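Side-chain contacts in putative acyl-CoA dehydrogenase (Burkholderia xenovorans, PDB 5JSC), which is a flavoprotein of the acyl-CoA dehydrogenase family that holds flavin-adenine dinucleotide and is assembled from four protein chains: residues R59-L64 against G68-G73; I119-T124 against M255-I260; D185-F190 against L214-R219; L309-S314 against Q347-A352. One frame throughout, in Å; residues are numbered along the deposited sequence. Where two conformers were deposited one is given.

Contact 1 (R59-L64 against G68-G73); sequences RLVREL and GWLKYG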
loop_
_atom_site.group_PDB
_atom_site.type_symbol
_atom_site.label_atom_id
_atom_site.label_comp_id
_atom_site.label_asym_id
_atom_site.label_seq_id
_atom_site.Cartn_x
_atom_site.Cartn_y
_atom_site.Cartn_z
ATOM N N ARG C 59 -10.316 37.490 -14.352
ATOM C CA ARG C 59 -9.209 38.379 -14.024
ATOM C C ARG C 59 -7.872 37.683 -14.228
ATOM O O ARG C 59 -6.936 38.268 -14.787
ATOM C CB ARG C 59 -9.366 38.870 -12.584
ATOM C CG ARG C 59 -8.282 39.790 -12.089
ATOM C CD ARG C 59 -8.686 40.434 -10.756
ATOM N NE ARG C 59 -8.813 39.467 -9.665
ATOM C CZ ARG C 59 -9.967 39.057 -9.134
ATOM N NH1 ARG C 59 -11.125 39.524 -9.586
ATOM N NH2 ARG C 59 -9.964 38.176 -8.142
ATOM N N LEU C 60 -7.774 36.420 -13.805
ATOM C CA LEU C 60 -6.524 35.679 -13.939
ATOM C C LEU C 60 -6.154 35.467 -15.401
ATOM O O LEU C 60 -4.980 35.598 -15.771
ATOM C CB LEU C 60 -6.628 34.340 -13.205
ATOM C CG LEU C 60 -6.530 34.438 -11.683
ATOM C CD1 LEU C 60 -7.004 33.141 -11.050
ATOM C CD2 LEU C 60 -5.094 34.755 -11.258
ATOM N N VAL C 61 -7.138 35.149 -16.249
ATOM C CA VAL C 61 -6.851 34.967 -17.675
ATOM C C VAL C 61 -6.312 36.262 -18.271
ATOM O O VAL C 61 -5.320 36.257 -19.012
ATOM C CB VAL C 61 -8.101 34.470 -18.430
ATOM C CG1 VAL C 61 -7.871 34.527 -19.945
ATOM C CG2 VAL C 61 -8.455 33.043 -18.007
ATOM N N ARG C 62 -6.955 37.393 -17.951
ATOM C CA ARG C 62 -6.476 38.673 -18.462
ATOM C C ARG C 62 -5.063 38.976 -17.974
ATOM O O ARG C 62 -4.216 39.433 -18.758
ATOM C CB ARG C 62 -7.439 39.792 -18.062
ATOM C CG ARG C 62 -8.839 39.633 -18.627
ATOM C CD ARG C 62 -9.689 40.878 -18.385
ATOM N NE ARG C 62 -9.880 41.161 -16.962
ATOM C CZ ARG C 62 -11.009 40.938 -16.297
ATOM N NH1 ARG C 62 -12.060 40.428 -16.925
ATOM N NH2 ARG C 62 -11.092 41.228 -15.005
ATOM N N GLU C 63 -4.790 38.740 -16.686
ATOM C CA GLU C 63 -3.486 39.070 -16.117
ATOM C C GLU C 63 -2.398 38.154 -16.654
ATOM O O GLU C 63 -1.303 38.613 -17.004
ATOM C CB GLU C 63 -3.539 38.979 -14.593
ATOM C CG GLU C 63 -4.418 40.010 -13.919
ATOM C CD GLU C 63 -4.492 39.804 -12.420
ATOM O OE1 GLU C 63 -4.005 38.758 -11.935
ATOM O OE2 GLU C 63 -5.040 40.685 -11.728
ATOM N N LEU C 64 -2.661 36.847 -16.676
ATOM C CA LEU C 64 -1.691 35.916 -17.236
ATOM C C LEU C 64 -1.444 36.225 -18.704
ATOM O O LEU C 64 -0.305 36.144 -19.182
ATOM C CB LEU C 64 -2.184 34.480 -17.065
ATOM C CG LEU C 64 -2.155 33.921 -15.639
ATOM C CD1 LEU C 64 -3.009 32.671 -15.560
ATOM C CD2 LEU C 64 -0.732 33.624 -15.197
ATOM N N GLY C 68 2.227 37.533 -20.675
ATOM C CA GLY C 68 2.854 36.672 -21.651
ATOM C C GLY C 68 2.808 35.190 -21.344
ATOM O O GLY C 68 3.329 34.393 -22.137
ATOM N N TRP C 69 2.181 34.783 -20.240
ATOM C CA TRP C 69 2.288 33.385 -19.838
ATOM C C TRP C 69 1.359 32.458 -20.612
ATOM O O TRP C 69 1.595 31.245 -20.616
ATOM C CB TRP C 69 2.036 33.251 -18.333
ATOM C CG TRP C 69 3.076 33.992 -17.536
ATOM C CD1 TRP C 69 2.862 35.008 -16.648
ATOM C CD2 TRP C 69 4.499 33.794 -17.580
ATOM N NE1 TRP C 69 4.060 35.447 -16.135
ATOM C CE2 TRP C 69 5.079 34.723 -16.692
ATOM C CE3 TRP C 69 5.338 32.922 -18.288
ATOM C CZ2 TRP C 69 6.459 34.804 -16.486
ATOM C CZ3 TRP C 69 6.711 33.002 -18.080
ATOM C CH2 TRP C 69 7.255 33.943 -17.190
ATOM N N LEU C 70 0.330 32.988 -21.277
ATOM C CA LEU C 70 -0.570 32.141 -22.054
ATOM C C LEU C 70 -0.032 31.813 -23.443
ATOM O O LEU C 70 -0.615 30.973 -24.136
ATOM C CB LEU C 70 -1.944 32.807 -22.174
ATOM C CG LEU C 70 -2.610 33.158 -20.836
ATOM C CD1 LEU C 70 -3.980 33.785 -21.078
ATOM C CD2 LEU C 70 -2.733 31.935 -19.909
ATOM N N LYS C 71 1.068 32.437 -23.857
ATOM C CA LYS C 71 1.635 32.146 -25.167
ATOM C C LYS C 71 2.203 30.737 -25.251
ATOM O O LYS C 71 2.306 30.187 -26.352
ATOM C CB LYS C 71 2.733 33.157 -25.498
ATOM C CG LYS C 71 2.248 34.610 -25.507
ATOM C CD LYS C 71 3.368 35.598 -25.857
ATOM C CE LYS C 71 4.021 35.299 -27.199
ATOM N NZ LYS C 71 5.058 36.319 -27.544
ATOM N N TYR C 72 2.578 30.140 -24.118
ATOM C CA TYR C 72 3.246 28.841 -24.156
ATOM C C TYR C 72 2.295 27.700 -24.478
ATOM O O TYR C 72 2.747 26.656 -24.956
ATOM C CB TYR C 72 3.964 28.580 -22.826
ATOM C CG TYR C 72 5.138 29.506 -22.671
ATOM C CD1 TYR C 72 6.366 29.184 -23.239
ATOM C CD2 TYR C 72 5.014 30.723 -22.004
ATOM C CE1 TYR C 72 7.450 30.032 -23.127
ATOM C CE2 TYR C 72 6.098 31.589 -21.900
ATOM C CZ TYR C 72 7.308 31.229 -22.461
ATOM O OH TYR C 72 8.386 32.072 -22.361
ATOM N N GLY C 73 0.994 27.875 -24.249
ATOM C CA GLY C 73 0.033 26.829 -24.518
ATOM C C GLY C 73 -0.569 26.861 -25.899
ATOM O O GLY C 73 -1.423 26.023 -26.202
#
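The carbonyl oxygen of L64 is held by the backbone amide of W69, with W69 N 3.0 Å from L64 O and an N-H...O angle of 146°, and this bond closes the C-terminal end of helix 53-66. G68 turns the chain with a phi of 92° and two bonds back into the last helical turn. This is a Schellman motif, and the positive phi explains the glycine. The apolar contact that commonly accompanies this cap, between the acceptor residue L64 and the residue following the glycine, W69, is present here: L64 CD2 lies 4.1 Å from W69 CD1, approaching the indole obliquely, with the two side chains crossing at about a right angle.

One residue further on, L70 folds back under the helix end. With CG opposite its own carbonyl carbon (chi1 -56°), its two methyls divide the work. L70 CD2 sits 3.9 Å from L64 CB, while L70 CD1 reaches V61, 3.5 Å from the backbone V61 O and 4.1 Å from V61 CG1. The polar cap is thus backed by apolar contacts.

Three helices of the N-terminal domain close round this turn. W40 of helix 28-44 touches L64 and meets the W69 ring edge-to-face, L94 of helix 88-101 also packs on W69, and Q112 of helix 103-122 touches both V61 and L70.

Contact 2 (I119-T124 against M255-I260); sequences ISLGGT and MRTLDI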
loop_
_atom_site.group_PDB
_atom_site.type_symbol
_atom_site.label_atom_id
_atom_site.label_comp_id
_atom_site.label_asym_id
_atom_site.label_seq_id
_atom_site.Cartn_x
_atom_site.Cartn_y
_atom_site.Cartn_z
ATOM N N ILE C 119 -7.411 23.540 -31.678
ATOM C CA ILE C 119 -7.264 24.535 -32.739
ATOM C C ILE C 119 -5.804 24.646 -33.158
ATOM O O ILE C 119 -5.490 24.723 -34.352
ATOM C CB ILE C 119 -7.839 25.894 -32.288
ATOM C CG1 ILE C 119 -9.305 25.747 -31.855
ATOM C CG2 ILE C 119 -7.716 26.948 -33.394
ATOM C CD1 ILE C 119 -9.908 27.018 -31.268
ATOM N N SER C 120 -4.879 24.658 -32.190
ATOM C CA SER C 120 -3.458 24.608 -32.535
ATOM C C SER C 120 -3.145 23.389 -33.392
ATOM O O SER C 120 -2.372 23.477 -34.354
ATOM C CB SER C 120 -2.594 24.587 -31.270
ATOM O OG SER C 120 -2.586 25.841 -30.613
ATOM N N LEU C 121 -3.743 22.242 -33.059
ATOM C CA LEU C 121 -3.437 21.001 -33.756
ATOM C C LEU C 121 -4.147 20.902 -35.097
ATOM O O LEU C 121 -3.553 20.435 -36.074
ATOM C CB LEU C 121 -3.818 19.802 -32.887
ATOM C CG LEU C 121 -2.928 19.496 -31.683
ATOM C CD1 LEU C 121 -3.524 18.347 -30.867
ATOM C CD2 LEU C 121 -1.517 19.172 -32.133
ATOM N N GLY C 122 -5.409 21.326 -35.168
ATOM C CA GLY C 122 -6.214 21.011 -36.336
ATOM C C GLY C 122 -6.909 22.165 -37.034
ATOM O O GLY C 122 -7.660 21.937 -37.986
ATOM N N GLY C 123 -6.681 23.400 -36.598
ATOM C CA GLY C 123 -7.378 24.523 -37.201
ATOM C C GLY C 123 -6.853 24.876 -38.584
ATOM O O GLY C 123 -5.695 24.628 -38.922
ATOM N N THR C 124 -7.738 25.459 -39.396
ATOM C CA THR C 124 -7.334 26.114 -40.636
ATOM C C THR C 124 -6.647 27.440 -40.321
ATOM O O THR C 124 -6.575 27.878 -39.173
ATOM C CB THR C 124 -8.540 26.385 -41.528
ATOM O OG1 THR C 124 -9.423 27.299 -40.858
ATOM C CG2 THR C 124 -9.288 25.095 -41.841
ATOM N N MET C 255 -8.158 13.005 -28.666
ATOM C CA MET C 255 -7.117 12.217 -28.014
ATOM C C MET C 255 -5.760 12.897 -28.114
ATOM O O MET C 255 -4.982 12.886 -27.153
ATOM C CB MET C 255 -7.051 10.819 -28.622
ATOM C CG MET C 255 -8.326 10.010 -28.430
ATOM S SD MET C 255 -8.705 9.756 -26.687
ATOM C CE MET C 255 -10.146 10.786 -26.472
ATOM N N ARG C 256 -5.446 13.473 -29.281
ATOM C CA ARG C 256 -4.157 14.137 -29.443
ATOM C C ARG C 256 -4.058 15.380 -28.570
ATOM O O ARG C 256 -2.970 15.712 -28.081
ATOM C CB ARG C 256 -3.932 14.506 -30.907
ATOM C CG ARG C 256 -3.619 13.310 -31.798
ATOM C CD ARG C 256 -3.601 13.715 -33.269
ATOM N NE ARG C 256 -2.581 14.726 -33.541
ATOM C CZ ARG C 256 -2.672 15.648 -34.498
ATOM N NH1 ARG C 256 -3.746 15.701 -35.278
ATOM N NH2 ARG C 256 -1.693 16.524 -34.672
ATOM N N THR C 257 -5.176 16.079 -28.369
ATOM C CA THR C 257 -5.165 17.240 -27.488
ATOM C C THR C 257 -4.906 16.813 -26.048
ATOM O O THR C 257 -4.091 17.421 -25.341
ATOM C CB THR C 257 -6.492 17.996 -27.612
ATOM O OG1 THR C 257 -6.700 18.374 -28.985
ATOM C CG2 THR C 257 -6.485 19.250 -26.747
ATOM N N LEU C 258 -5.576 15.754 -25.605
ATOM C CA LEU C 258 -5.345 15.234 -24.262
ATOM C C LEU C 258 -3.917 14.724 -24.078
ATOM O O LEU C 258 -3.366 14.811 -22.971
ATOM C CB LEU C 258 -6.358 14.127 -23.968
ATOM C CG LEU C 258 -7.774 14.654 -23.743
ATOM C CD1 LEU C 258 -8.782 13.530 -23.932
ATOM C CD2 LEU C 258 -7.894 15.260 -22.340
ATOM N N ASP C 259 -3.304 14.179 -25.132
ATOM C CA ASP C 259 -1.932 13.695 -25.010
ATOM C C ASP C 259 -0.966 14.826 -24.701
ATOM O O ASP C 259 0.044 14.611 -24.019
ATOM C CB ASP C 259 -1.498 12.990 -26.291
ATOM C CG ASP C 259 -2.024 11.579 -26.387
ATOM O OD1 ASP C 259 -2.469 11.029 -25.355
ATOM O OD2 ASP C 259 -1.975 11.011 -27.503
ATOM N N ILE C 260 -1.247 16.028 -25.200
ATOM C CA ILE C 260 -0.433 17.182 -24.838
ATOM C C ILE C 260 -0.633 17.523 -23.371
ATOM O O ILE C 260 0.328 17.646 -22.600
ATOM C CB ILE C 260 -0.782 18.386 -25.728
ATOM C CG1 ILE C 260 -0.600 18.032 -27.203
ATOM C CG2 ILE C 260 0.053 19.608 -25.323
ATOM C CD1 ILE C 260 -1.040 19.142 -28.131
HETATM O O HOH W 1 -1.350 18.989 -36.174
#
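L121, in the last turn of helix 103-122, projects onto R256, T257 and I260 of helix 250-286, where the helical N-terminal and C-terminal domains of the acyl-CoA dehydrogenase fold meet. Within these two segments a single leucine carries the contact, although T257 also packs on L114 and A118 of helix 103-122. The leucine's branches are shared out among three neighbours. With I260 the approach is tip to tip: L121 CD1 stands 3.8 Å from I260 CD1, and the other methyl is hardly farther. T257 is met at a slant, L121 CD1 lying 3.7 Å from T257 OG1. That hydroxyl keeps its polar partner inside its own helix, at L253 O, and therefore offers the leucine an atom that is already satisfied.

R256 behaves differently. Its chain is bent at the third torsion (chi3 61°), which folds the guanidinium back over the leucine, so that L121 CB lies over one face of the flat group. R256 NH2 comes 3.7 Å from L121 CD2, and the stem joins in, with R256 CB 3.9 Å from L121 CD1. The arginine thus presents apolar stem and guanidinium face to the leucine while its N-H groups remain directed along the plane.

One of those N-H groups is used by a water lying in the guanidinium plane, which accepts from R256 NH2 at 2.9 Å and donates to the backbone L121 O at 2.6 Å.

Contact 3 (D185-F190 against L214-R219); sequences DFYVVF and LEIAER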
loop_
_atom_site.group_PDB
_atom_site.type_symbol
_atom_site.label_atom_id
_atom_site.label_comp_id
_atom_site.label_asym_id
_atom_site.label_seq_id
_atom_site.Cartn_x
_atom_site.Cartn_y
_atom_site.Cartn_z
ATOM N N ASP C 185 -15.543 32.087 -24.004
ATOM C CA ASP C 185 -15.940 32.765 -25.229
ATOM C C ASP C 185 -16.186 31.802 -26.381
ATOM O O ASP C 185 -16.899 32.151 -27.332
ATOM C CB ASP C 185 -14.870 33.793 -25.615
ATOM C CG ASP C 185 -14.813 34.944 -24.632
ATOM O OD1 ASP C 185 -15.793 35.723 -24.591
ATOM O OD2 ASP C 185 -13.820 35.061 -23.889
ATOM N N PHE C 186 -15.634 30.598 -26.305
ATOM C CA PHE C 186 -15.914 29.562 -27.286
ATOM C C PHE C 186 -15.649 28.221 -26.629
ATOM O O PHE C 186 -14.927 28.127 -25.626
ATOM C CB PHE C 186 -15.060 29.723 -28.554
ATOM C CG PHE C 186 -13.591 29.518 -28.317
ATOM C CD1 PHE C 186 -13.030 28.240 -28.371
ATOM C CD2 PHE C 186 -12.763 30.596 -28.008
ATOM C CE1 PHE C 186 -11.673 28.046 -28.126
ATOM C CE2 PHE C 186 -11.418 30.410 -27.778
ATOM C CZ PHE C 186 -10.866 29.134 -27.834
ATOM N N TYR C 187 -16.231 27.186 -27.227
ATOM C CA TYR C 187 -16.092 25.803 -26.797
ATOM C C TYR C 187 -15.640 24.984 -27.988
ATOM O O TYR C 187 -16.246 25.077 -29.054
ATOM C CB TYR C 187 -17.428 25.249 -26.274
ATOM C CG TYR C 187 -17.973 26.018 -25.104
ATOM C CD1 TYR C 187 -18.780 27.137 -25.292
ATOM C CD2 TYR C 187 -17.682 25.628 -23.805
ATOM C CE1 TYR C 187 -19.268 27.848 -24.212
ATOM C CE2 TYR C 187 -18.168 26.327 -22.722
ATOM C CZ TYR C 187 -18.956 27.433 -22.925
ATOM O OH TYR C 187 -19.425 28.132 -21.830
ATOM N N VAL C 188 -14.585 24.192 -27.821
ATOM C CA VAL C 188 -14.291 23.136 -28.788
ATOM C C VAL C 188 -15.183 21.952 -28.424
ATOM O O VAL C 188 -15.010 21.332 -27.371
ATOM C CB VAL C 188 -12.810 22.744 -28.790
ATOM C CG1 VAL C 188 -12.589 21.554 -29.709
ATOM C CG2 VAL C 188 -11.958 23.912 -29.253
ATOM N N VAL C 189 -16.154 21.646 -29.285
ATOM C CA VAL C 189 -17.203 20.668 -28.995
ATOM C C VAL C 189 -17.000 19.455 -29.888
ATOM O O VAL C 189 -16.853 19.596 -31.111
ATOM C CB VAL C 189 -18.606 21.262 -29.216
ATOM C CG1 VAL C 189 -19.693 20.225 -28.897
ATOM C CG2 VAL C 189 -18.806 22.521 -28.380
ATOM N N PHE C 190 -17.037 18.265 -29.292
ATOM C CA PHE C 190 -16.953 17.019 -30.043
ATOM C C PHE C 190 -18.341 16.410 -30.110
ATOM O O PHE C 190 -19.035 16.326 -29.092
ATOM C CB PHE C 190 -15.943 16.062 -29.405
ATOM C CG PHE C 190 -14.559 16.638 -29.355
ATOM C CD1 PHE C 190 -14.187 17.485 -28.318
ATOM C CD2 PHE C 190 -13.658 16.392 -30.380
ATOM C CE1 PHE C 190 -12.925 18.059 -28.284
ATOM C CE2 PHE C 190 -12.389 16.957 -30.351
ATOM C CZ PHE C 190 -12.023 17.796 -29.301
ATOM N N LEU C 214 -27.159 27.269 -27.803
ATOM C CA LEU C 214 -26.197 26.840 -26.794
ATOM C C LEU C 214 -26.634 27.419 -25.455
ATOM O O LEU C 214 -26.571 28.635 -25.244
ATOM C CB LEU C 214 -24.783 27.286 -27.160
ATOM C CG LEU C 214 -23.702 27.005 -26.108
ATOM C CD1 LEU C 214 -23.676 25.537 -25.725
ATOM C CD2 LEU C 214 -22.324 27.453 -26.602
ATOM N N GLU C 215 -27.098 26.557 -24.557
ATOM C CA GLU C 215 -27.677 26.987 -23.295
ATOM C C GLU C 215 -26.792 26.538 -22.144
ATOM O O GLU C 215 -26.266 25.420 -22.149
ATOM C CB GLU C 215 -29.099 26.430 -23.126
ATOM C CG GLU C 215 -30.010 26.756 -24.307
ATOM C CD GLU C 215 -31.384 26.113 -24.217
ATOM O OE1 GLU C 215 -32.256 26.467 -25.039
ATOM O OE2 GLU C 215 -31.594 25.255 -23.338
ATOM N N ILE C 216 -26.599 27.427 -21.173
ATOM C CA ILE C 216 -25.927 27.056 -19.931
ATOM C C ILE C 216 -27.005 26.469 -19.025
ATOM O O ILE C 216 -27.770 27.197 -18.390
ATOM C CB ILE C 216 -25.216 28.243 -19.281
ATOM C CG1 ILE C 216 -24.340 28.973 -20.313
ATOM C CG2 ILE C 216 -24.386 27.770 -18.110
ATOM C CD1 ILE C 216 -23.254 28.105 -20.953
ATOM N N ALA C 217 -27.097 25.140 -19.007
ATOM C CA ALA C 217 -28.217 24.485 -18.340
ATOM C C ALA C 217 -28.076 24.523 -16.829
ATOM O O ALA C 217 -29.085 24.557 -16.111
ATOM C CB ALA C 217 -28.339 23.041 -18.825
ATOM N N GLU C 218 -26.845 24.522 -16.330
ATOM C CA GLU C 218 -26.593 24.374 -14.908
ATOM C C GLU C 218 -25.162 24.794 -14.641
ATOM O O GLU C 218 -24.266 24.444 -15.411
ATOM C CB GLU C 218 -26.820 22.914 -14.476
ATOM C CG GLU C 218 -26.516 22.588 -13.037
ATOM C CD GLU C 218 -26.562 21.092 -12.774
ATOM O OE1 GLU C 218 -26.919 20.334 -13.703
ATOM O OE2 GLU C 218 -26.241 20.674 -11.642
ATOM N N ARG C 219 -24.953 25.554 -13.570
ATOM C CA ARG C 219 -23.607 25.789 -13.069
ATOM C C ARG C 219 -23.311 24.745 -12.004
ATOM O O ARG C 219 -24.150 24.477 -11.136
ATOM C CB ARG C 219 -23.459 27.206 -12.510
ATOM C CG ARG C 219 -23.661 28.316 -13.555
ATOM C CD ARG C 219 -22.753 28.141 -14.767
ATOM N NE ARG C 219 -21.347 28.058 -14.386
ATOM C CZ ARG C 219 -20.564 29.115 -14.200
ATOM N NH1 ARG C 219 -21.044 30.339 -14.376
ATOM N NH2 ARG C 219 -19.301 28.947 -13.839
#
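Apolar contact dominates where Y187 meets L214 and I216 inside the middle beta domain. Strand 186-192 belongs to a mixed sheet and strand 214-219 to a separate antiparallel one, and side chains alone bridge them: the nearest alpha carbons, Y187 CA and L214 CA, are 10.2 Å apart. L214 CD2 approaches the tyrosine ring obliquely and straddles one bond of it, 3.8 Å from Y187 CD1 and 3.9 Å from Y187 CE1. The leucine gets there by placing CG opposite its backbone N (chi1 175°). I216 crosses the tyrosine at about a right angle. Bent at its second torsion (chi2 -60°), it brings its terminal methyl in, with I216 CD1 3.9 Å from Y187 OH. L231 of strand 228-233 touches both Y187 and I216 and so fills in beside the pair.

Polar interactions lie around the contact and not across it. Y187 OH is hydrogen-bonded to G182 N. Farther along, strand 214-219 carries a classic beta bulge opposite R230.

With no hydrogen bond between the two strands, what joins the sheets here is van der Waals contact. The phenol suits such a place, since its ring can lie among aliphatic carbons while its hydroxyl finds a backbone amide nearby.

Contact 4 (L309-S314 against Q347-A352); sequences LTIDSS and QQVIDA. With SO4 (sulfate ion), chain P.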
loop_
_atom_site.group_PDB
_atom_site.type_symbol
_atom_site.label_atom_id
_atom_site.label_comp_id
_atom_site.label_asym_id
_atom_site.label_seq_id
_atom_site.Cartn_x
_atom_site.Cartn_y
_atom_site.Cartn_z
ATOM N N LEU C 309 10.122 11.479 -1.682
ATOM C CA LEU C 309 10.347 10.446 -2.692
ATOM C C LEU C 309 9.256 10.478 -3.754
ATOM O O LEU C 309 9.535 10.445 -4.961
ATOM C CB LEU C 309 10.404 9.076 -2.014
ATOM C CG LEU C 309 10.607 7.880 -2.955
ATOM C CD1 LEU C 309 11.921 8.035 -3.721
ATOM C CD2 LEU C 309 10.573 6.565 -2.172
ATOM N N THR C 310 7.998 10.550 -3.315
ATOM C CA THR C 310 6.886 10.622 -4.257
ATOM C C THR C 310 6.995 11.859 -5.137
ATOM O O THR C 310 6.753 11.788 -6.350
ATOM C CB THR C 310 5.565 10.595 -3.490
ATOM O OG1 THR C 310 5.419 9.298 -2.907
ATOM C CG2 THR C 310 4.393 10.866 -4.413
ATOM N N ILE C 311 7.393 12.993 -4.553
ATOM C CA ILE C 311 7.553 14.216 -5.337
ATOM C C ILE C 311 8.649 14.056 -6.383
ATOM O O ILE C 311 8.475 14.452 -7.547
ATOM C CB ILE C 311 7.812 15.412 -4.405
ATOM C CG1 ILE C 311 6.486 15.852 -3.780
ATOM C CG2 ILE C 311 8.488 16.584 -5.165
ATOM C CD1 ILE C 311 6.644 16.786 -2.605
ATOM N N ASP C 312 9.791 13.478 -6.004
ATOM C CA ASP C 312 10.874 13.356 -6.983
ATOM C C ASP C 312 10.526 12.355 -8.076
ATOM O O ASP C 312 10.811 12.597 -9.253
ATOM C CB ASP C 312 12.189 12.979 -6.298
ATOM C CG ASP C 312 12.933 14.191 -5.775
ATOM O OD1 ASP C 312 12.313 15.281 -5.687
ATOM O OD2 ASP C 312 14.132 14.056 -5.445
ATOM N N SER C 313 9.898 11.230 -7.725
ATOM C CA SER C 313 9.515 10.295 -8.776
ATOM C C SER C 313 8.455 10.913 -9.682
ATOM O O SER C 313 8.514 10.740 -10.905
ATOM C CB SER C 313 9.045 8.963 -8.182
ATOM O OG SER C 313 7.986 9.129 -7.268
ATOM N N SER C 314 7.507 11.666 -9.109
ATOM C CA SER C 314 6.517 12.361 -9.930
ATOM C C SER C 314 7.190 13.367 -10.852
ATOM O O SER C 314 6.906 13.413 -12.055
ATOM C CB SER C 314 5.487 13.066 -9.051
ATOM O OG SER C 314 4.720 12.129 -8.317
ATOM N N GLN C 347 -2.041 13.128 -4.011
ATOM C CA GLN C 347 -3.069 12.839 -3.015
ATOM C C GLN C 347 -2.435 12.341 -1.728
ATOM O O GLN C 347 -2.789 12.792 -0.633
ATOM C CB GLN C 347 -4.050 11.799 -3.566
ATOM C CG GLN C 347 -5.171 11.413 -2.580
ATOM C CD GLN C 347 -6.351 12.366 -2.631
ATOM O OE1 GLN C 347 -6.862 12.681 -3.708
ATOM N NE2 GLN C 347 -6.784 12.850 -1.460
ATOM N N GLN C 348 -1.482 11.412 -1.851
ATOM C CA GLN C 348 -0.828 10.845 -0.676
ATOM C C GLN C 348 0.002 11.885 0.055
ATOM O O GLN C 348 0.015 11.913 1.291
ATOM C CB GLN C 348 0.056 9.671 -1.091
ATOM C CG GLN C 348 -0.723 8.510 -1.662
ATOM C CD GLN C 348 0.188 7.468 -2.267
ATOM O OE1 GLN C 348 1.337 7.759 -2.621
ATOM N NE2 GLN C 348 -0.311 6.243 -2.386
ATOM N N VAL C 349 0.741 12.714 -0.690
ATOM C CA VAL C 349 1.573 13.745 -0.072
ATOM C C VAL C 349 0.706 14.731 0.695
ATOM O O VAL C 349 1.003 15.096 1.841
ATOM C CB VAL C 349 2.407 14.461 -1.149
ATOM C CG1 VAL C 349 3.168 15.640 -0.541
ATOM C CG2 VAL C 349 3.364 13.461 -1.790
ATOM N N ILE C 350 -0.363 15.198 0.053
ATOM C CA ILE C 350 -1.267 16.155 0.671
ATOM C C ILE C 350 -1.924 15.545 1.900
ATOM O O ILE C 350 -2.026 16.188 2.951
ATOM C CB ILE C 350 -2.295 16.629 -0.372
ATOM C CG1 ILE C 350 -1.589 17.527 -1.399
ATOM C CG2 ILE C 350 -3.449 17.353 0.288
ATOM C CD1 ILE C 350 -2.399 17.734 -2.673
ATOM N N ASP C 351 -2.349 14.285 1.798
ATOM C CA ASP C 351 -2.976 13.619 2.935
ATOM C C ASP C 351 -2.026 13.537 4.117
ATOM O O ASP C 351 -2.441 13.730 5.274
ATOM C CB ASP C 351 -3.434 12.224 2.522
ATOM C CG ASP C 351 -4.202 11.528 3.598
ATOM O OD1 ASP C 351 -5.403 11.832 3.741
ATOM O OD2 ASP C 351 -3.598 10.673 4.289
ATOM N N ALA C 352 -0.749 13.254 3.848
ATOM C CA ALA C 352 0.248 13.199 4.910
ATOM C C ALA C 352 0.462 14.573 5.535
ATOM O O ALA C 352 0.618 14.683 6.756
ATOM C CB ALA C 352 1.565 12.647 4.364
HETATM S S SO4 P . 6.803 6.583 -5.003
HETATM O O1 SO4 P . 7.884 7.473 -5.432
HETATM O O2 SO4 P . 6.547 5.595 -6.050
HETATM O O3 SO4 P . 5.583 7.368 -4.770
HETATM O O4 SO4 P . 7.236 5.888 -3.789
HETATM O O HOH W 2 3.418 8.964 -1.099
#
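Antiparallel helix packing in the C-terminal helical domain brings T310 and I311 of helix 298-325 against V349 of helix 332-356. The two short segments run at 154° to each other with their axes 10.3 Å apart. The T310 and V349 side chains run alongside each other, pointing opposite ways, with T310 CG2 3.8 Å from V349 CG2. The other valine methyl faces I311, with V349 CG1 4.2 Å from I311 CD1.

The threonine's first torsion (chi1 -68°) sets CG2 toward the valine and leaves OG1 for a polar cluster. A water donates to T310 OG1 at 2.7 Å and to Q348 OE1 at 2.8 Å, bridging the helices where their side chains do not bond directly. A sulfate ion, probably from the crystallisation liquor, places its O3 2.7 Å from T310 OG1, but the single threonine proton may instead serve Q306. T310 O is gripped twice: S314 OG donates at 2.8 Å from above the carbonyl plane, and the amide S314 N reaches the same oxygen from the opposite face.

L270, R274 and M277 of helix 250-286 pack on I311, and M307 of helix 298-325 lies on V349. On faces turned to other subunits, D312 is salt-bridged to R320 of the third subunit, whose H341 also binds the sulfate, and D351 to R376 and R379 of the second subunit. I350 packs on helix 367-376 of its own chain.

How the contacts relate
Contacts 1 and 4 are largely buried among helices, but contact 1 ends a helix with a backbone bond whereas contact 4 pairs two long helices through methyl groups and a water. Contacts 2 and 3 are only partly buried, and each joins separate units, helical domains in the one and beta sheets in the other. Contact 2, like contact 4, adds a bridging water; contact 3 has no polar link across it. Contacts 2 and 3 also touch: I119 CD1 lies 3.7 Å from F186 CE1, so helix 103-122, which forms one side of contact 2, also packs on strand 186-192 of contact 3. Contact 4 stands apart, about 35 Å from contact 3 between centres, facing neighbouring subunits.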